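Local structure of glycerol dehydratase (Clostridium butyricum, 1R9D) at residues L665-R673 with N697-F705. The protein is a B12-independent glycyl-radical enzyme that probably acts as a lyase, dehydrating glycerol. Sequence-based numbering, arbitrary orientation.
Sequences LADGVSPSR and NGTLFNQKF
A type II' beta turn from D667 to S670 sits against the chain just where it enters edge strand 702-705, and three hydrogen bonds join the two. G668 takes the second position of the turn with a positive phi (57°), which a residue without a side chain adopts easily; with no side chain on G668, the turn can lie directly against L700 O. Its CA comes within 3.4 Å of L700 O in a CA-H...O contact, while V669 N donates to the same oxygen at 2.8 Å in a nearly straight bond.

S670 OG joins the turn to the strand. With OG beside its own backbone N (chi1 -47°), the small hydroxyl accepts from N702 N at 2.8 Å and donates back to D667 O at 3.1 Å. S670 N also donates to D667 O, from the opposite face of the carbonyl plane, so two donors hold that oxygen and fix the turn. The same OG lies near the plane of the F701 ring, at its edge, 3.6 Å from CD1.

D667 and N702 meet as carboxylate and amide: N702 ND2 donates a hydrogen bond to D667 OD1 at 3.0 Å, reaching the anti side of that oxygen from 31° out of the carboxylate plane. Apolar contacts fill in beside these bonds. V669 CG2 packs on F701 CB, its CG1 approaches T699 CB, and the P671 ring presents CD to F701 CE1 obliquely at 3.9 Å.

The contact lies within the glycine radical family region. V669 also touches V687 of helix 680-687, and F701 turns its ring toward Y726 of helix 712-728 and packs on V734 of strand 733-738, the parallel neighbour of strand 702-705.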
loop_
_atom_site.group_PDB
_atom_site.type_symbol
_atom_site.label_atom_id
_atom_site.label_comp_id
_atom_site.label_asym_id
_atom_site.label_seq_id
_atom_site.Cartn_x
_atom_site.Cartn_y
_atom_site.Cartn_z
ATOM N N LEU A 665 26.446 7.747 -30.996
ATOM C CA LEU A 665 25.524 6.980 -31.818
ATOM C C LEU A 665 24.722 8.053 -32.551
ATOM O O LEU A 665 24.848 9.240 -32.244
ATOM C CB LEU A 665 24.581 6.144 -30.949
ATOM C CG LEU A 665 25.196 5.060 -30.066
ATOM C CD1 LEU A 665 24.083 4.328 -29.317
ATOM C CD2 LEU A 665 25.988 4.088 -30.924
ATOM N N ALA A 666 23.908 7.645 -33.518
ATOM C CA ALA A 666 23.081 8.590 -34.260
ATOM C C ALA A 666 21.929 9.064 -33.373
ATOM O O ALA A 666 21.520 8.359 -32.449
ATOM C CB ALA A 666 22.531 7.927 -35.519
ATOM N N ASP A 667 21.408 10.253 -33.667
ATOM C CA ASP A 667 20.310 10.844 -32.902
ATOM C C ASP A 667 18.931 10.530 -33.497
ATOM O O ASP A 667 18.688 10.778 -34.673
ATOM C CB ASP A 667 20.512 12.362 -32.824
ATOM C CG ASP A 667 20.765 12.990 -34.189
ATOM O OD1 ASP A 667 19.893 13.738 -34.675
ATOM O OD2 ASP A 667 21.836 12.726 -34.783
ATOM N N GLY A 668 18.036 9.982 -32.677
ATOM C CA GLY A 668 16.697 9.652 -33.144
ATOM C C GLY A 668 16.720 8.715 -34.340
ATOM O O GLY A 668 17.427 7.711 -34.328
ATOM N N VAL A 669 15.944 9.035 -35.370
ATOM C CA VAL A 669 15.916 8.211 -36.573
ATOM C C VAL A 669 16.684 8.895 -37.704
ATOM O O VAL A 669 16.534 8.545 -38.873
ATOM C CB VAL A 669 14.463 7.925 -37.028
ATOM C CG1 VAL A 669 13.762 7.076 -35.973
ATOM C CG2 VAL A 669 13.706 9.238 -37.258
ATOM N N SER A 670 17.510 9.878 -37.343
ATOM C CA SER A 670 18.304 10.620 -38.322
ATOM C C SER A 670 19.489 9.786 -38.809
ATOM O O SER A 670 20.031 8.975 -38.065
ATOM C CB SER A 670 18.861 11.909 -37.695
ATOM O OG SER A 670 17.870 12.627 -36.983
ATOM N N PRO A 671 19.904 9.976 -40.072
ATOM C CA PRO A 671 21.043 9.224 -40.612
ATOM C C PRO A 671 22.302 9.563 -39.807
ATOM O O PRO A 671 22.370 10.631 -39.190
ATOM C CB PRO A 671 21.138 9.732 -42.050
ATOM C CG PRO A 671 19.709 10.039 -42.393
ATOM C CD PRO A 671 19.218 10.733 -41.133
ATOM N N SER A 672 23.283 8.664 -39.799
ATOM C CA SER A 672 24.533 8.908 -39.075
ATOM C C SER A 672 25.288 10.055 -39.739
ATOM O O SER A 672 25.130 10.297 -40.930
ATOM C CB SER A 672 25.418 7.656 -39.074
ATOM O OG SER A 672 24.847 6.617 -38.299
ATOM N N ARG A 673 26.119 10.744 -38.967
ATOM C CA ARG A 673 26.878 11.881 -39.483
ATOM C C ARG A 673 27.659 11.567 -40.753
ATOM O O ARG A 673 28.346 10.550 -40.833
ATOM C CB ARG A 673 27.849 12.400 -38.416
ATOM C CG ARG A 673 28.891 11.387 -37.990
ATOM C CD ARG A 673 29.932 12.014 -37.077
ATOM N NE ARG A 673 29.375 12.409 -35.784
ATOM C CZ ARG A 673 30.111 12.814 -34.754
ATOM N NH1 ARG A 673 31.431 12.879 -34.868
ATOM N NH2 ARG A 673 29.529 13.135 -33.606
ATOM N N ASN A 697 5.177 6.296 -29.244
ATOM C CA ASN A 697 5.646 7.167 -28.182
ATOM C C ASN A 697 6.491 8.246 -28.853
ATOM O O ASN A 697 7.049 9.121 -28.191
ATOM C CB ASN A 697 6.466 6.406 -27.142
ATOM C CG ASN A 697 6.612 7.187 -25.849
ATOM O OD1 ASN A 697 5.629 7.719 -25.331
ATOM N ND2 ASN A 697 7.833 7.257 -25.318
ATOM N N GLY A 698 6.586 8.164 -30.180
ATOM C CA GLY A 698 7.307 9.166 -30.947
ATOM C C GLY A 698 8.678 8.848 -31.525
ATOM O O GLY A 698 9.447 8.080 -30.958
ATOM N N THR A 699 8.970 9.443 -32.676
ATOM C CA THR A 699 10.269 9.271 -33.322
ATOM C C THR A 699 10.776 10.679 -33.603
ATOM O O THR A 699 9.984 11.591 -33.839
ATOM C CB THR A 699 10.171 8.471 -34.647
ATOM O OG1 THR A 699 9.526 9.265 -35.646
ATOM C CG2 THR A 699 9.376 7.188 -34.436
ATOM N N LEU A 700 12.092 10.861 -33.576
ATOM C CA LEU A 700 12.672 12.184 -33.778
ATOM C C LEU A 700 13.636 12.250 -34.964
ATOM O O LEU A 700 14.581 11.467 -35.054
ATOM C CB LEU A 700 13.384 12.606 -32.491
ATOM C CG LEU A 700 13.958 14.021 -32.363
ATOM C CD1 LEU A 700 13.902 14.442 -30.913
ATOM C CD2 LEU A 700 15.384 14.052 -32.880
ATOM N N PHE A 701 13.398 13.208 -35.851
ATOM C CA PHE A 701 14.225 13.381 -37.040
ATOM C C PHE A 701 14.849 14.782 -37.093
ATOM O O PHE A 701 14.138 15.780 -37.179
ATOM C CB PHE A 701 13.358 13.104 -38.277
ATOM C CG PHE A 701 14.085 13.223 -39.593
ATOM C CD1 PHE A 701 15.458 13.009 -39.680
ATOM C CD2 PHE A 701 13.377 13.512 -40.756
ATOM C CE1 PHE A 701 16.118 13.080 -40.914
ATOM C CE2 PHE A 701 14.029 13.582 -41.999
ATOM C CZ PHE A 701 15.398 13.366 -42.072
ATOM N N ASN A 702 16.179 14.839 -37.024
ATOM C CA ASN A 702 16.926 16.102 -37.067
ATOM C C ASN A 702 17.564 16.334 -38.429
ATOM O O ASN A 702 18.133 15.412 -39.015
ATOM C CB ASN A 702 18.094 16.098 -36.071
ATOM C CG ASN A 702 17.740 16.664 -34.712
ATOM O OD1 ASN A 702 17.039 17.671 -34.599
ATOM N ND2 ASN A 702 18.265 16.034 -33.666
ATOM N N GLN A 703 17.478 17.566 -38.915
ATOM C CA GLN A 703 18.137 17.953 -40.154
ATOM C C GLN A 703 18.750 19.329 -39.906
ATOM O O GLN A 703 18.191 20.144 -39.166
ATOM C CB GLN A 703 17.171 17.963 -41.346
ATOM C CG GLN A 703 17.083 16.586 -42.017
ATOM C CD GLN A 703 16.574 16.638 -43.450
ATOM O OE1 GLN A 703 16.872 15.757 -44.260
ATOM N NE2 GLN A 703 15.800 17.658 -43.764
ATOM N N LYS A 704 19.926 19.561 -40.482
ATOM C CA LYS A 704 20.634 20.822 -40.308
ATOM C C LYS A 704 20.924 21.448 -41.662
ATOM O O LYS A 704 21.478 20.797 -42.547
ATOM C CB LYS A 704 21.948 20.589 -39.552
ATOM C CG LYS A 704 22.739 21.865 -39.280
ATOM C CD LYS A 704 23.925 21.614 -38.359
ATOM C CE LYS A 704 24.975 20.737 -39.013
ATOM N NZ LYS A 704 26.178 20.567 -38.148
ATOM N N PHE A 705 20.549 22.713 -41.817
ATOM C CA PHE A 705 20.764 23.415 -43.075
ATOM C C PHE A 705 21.720 24.590 -43.000
ATOM O O PHE A 705 21.798 25.290 -41.987
ATOM C CB PHE A 705 19.440 23.940 -43.635
ATOM C CG PHE A 705 18.624 22.901 -44.337
ATOM C CD1 PHE A 705 17.622 22.211 -43.667
ATOM C CD2 PHE A 705 18.883 22.590 -45.669
ATOM C CE1 PHE A 705 16.882 21.218 -44.316
ATOM C CE2 PHE A 705 18.155 21.603 -46.324
ATOM C CZ PHE A 705 17.150 20.915 -45.646
#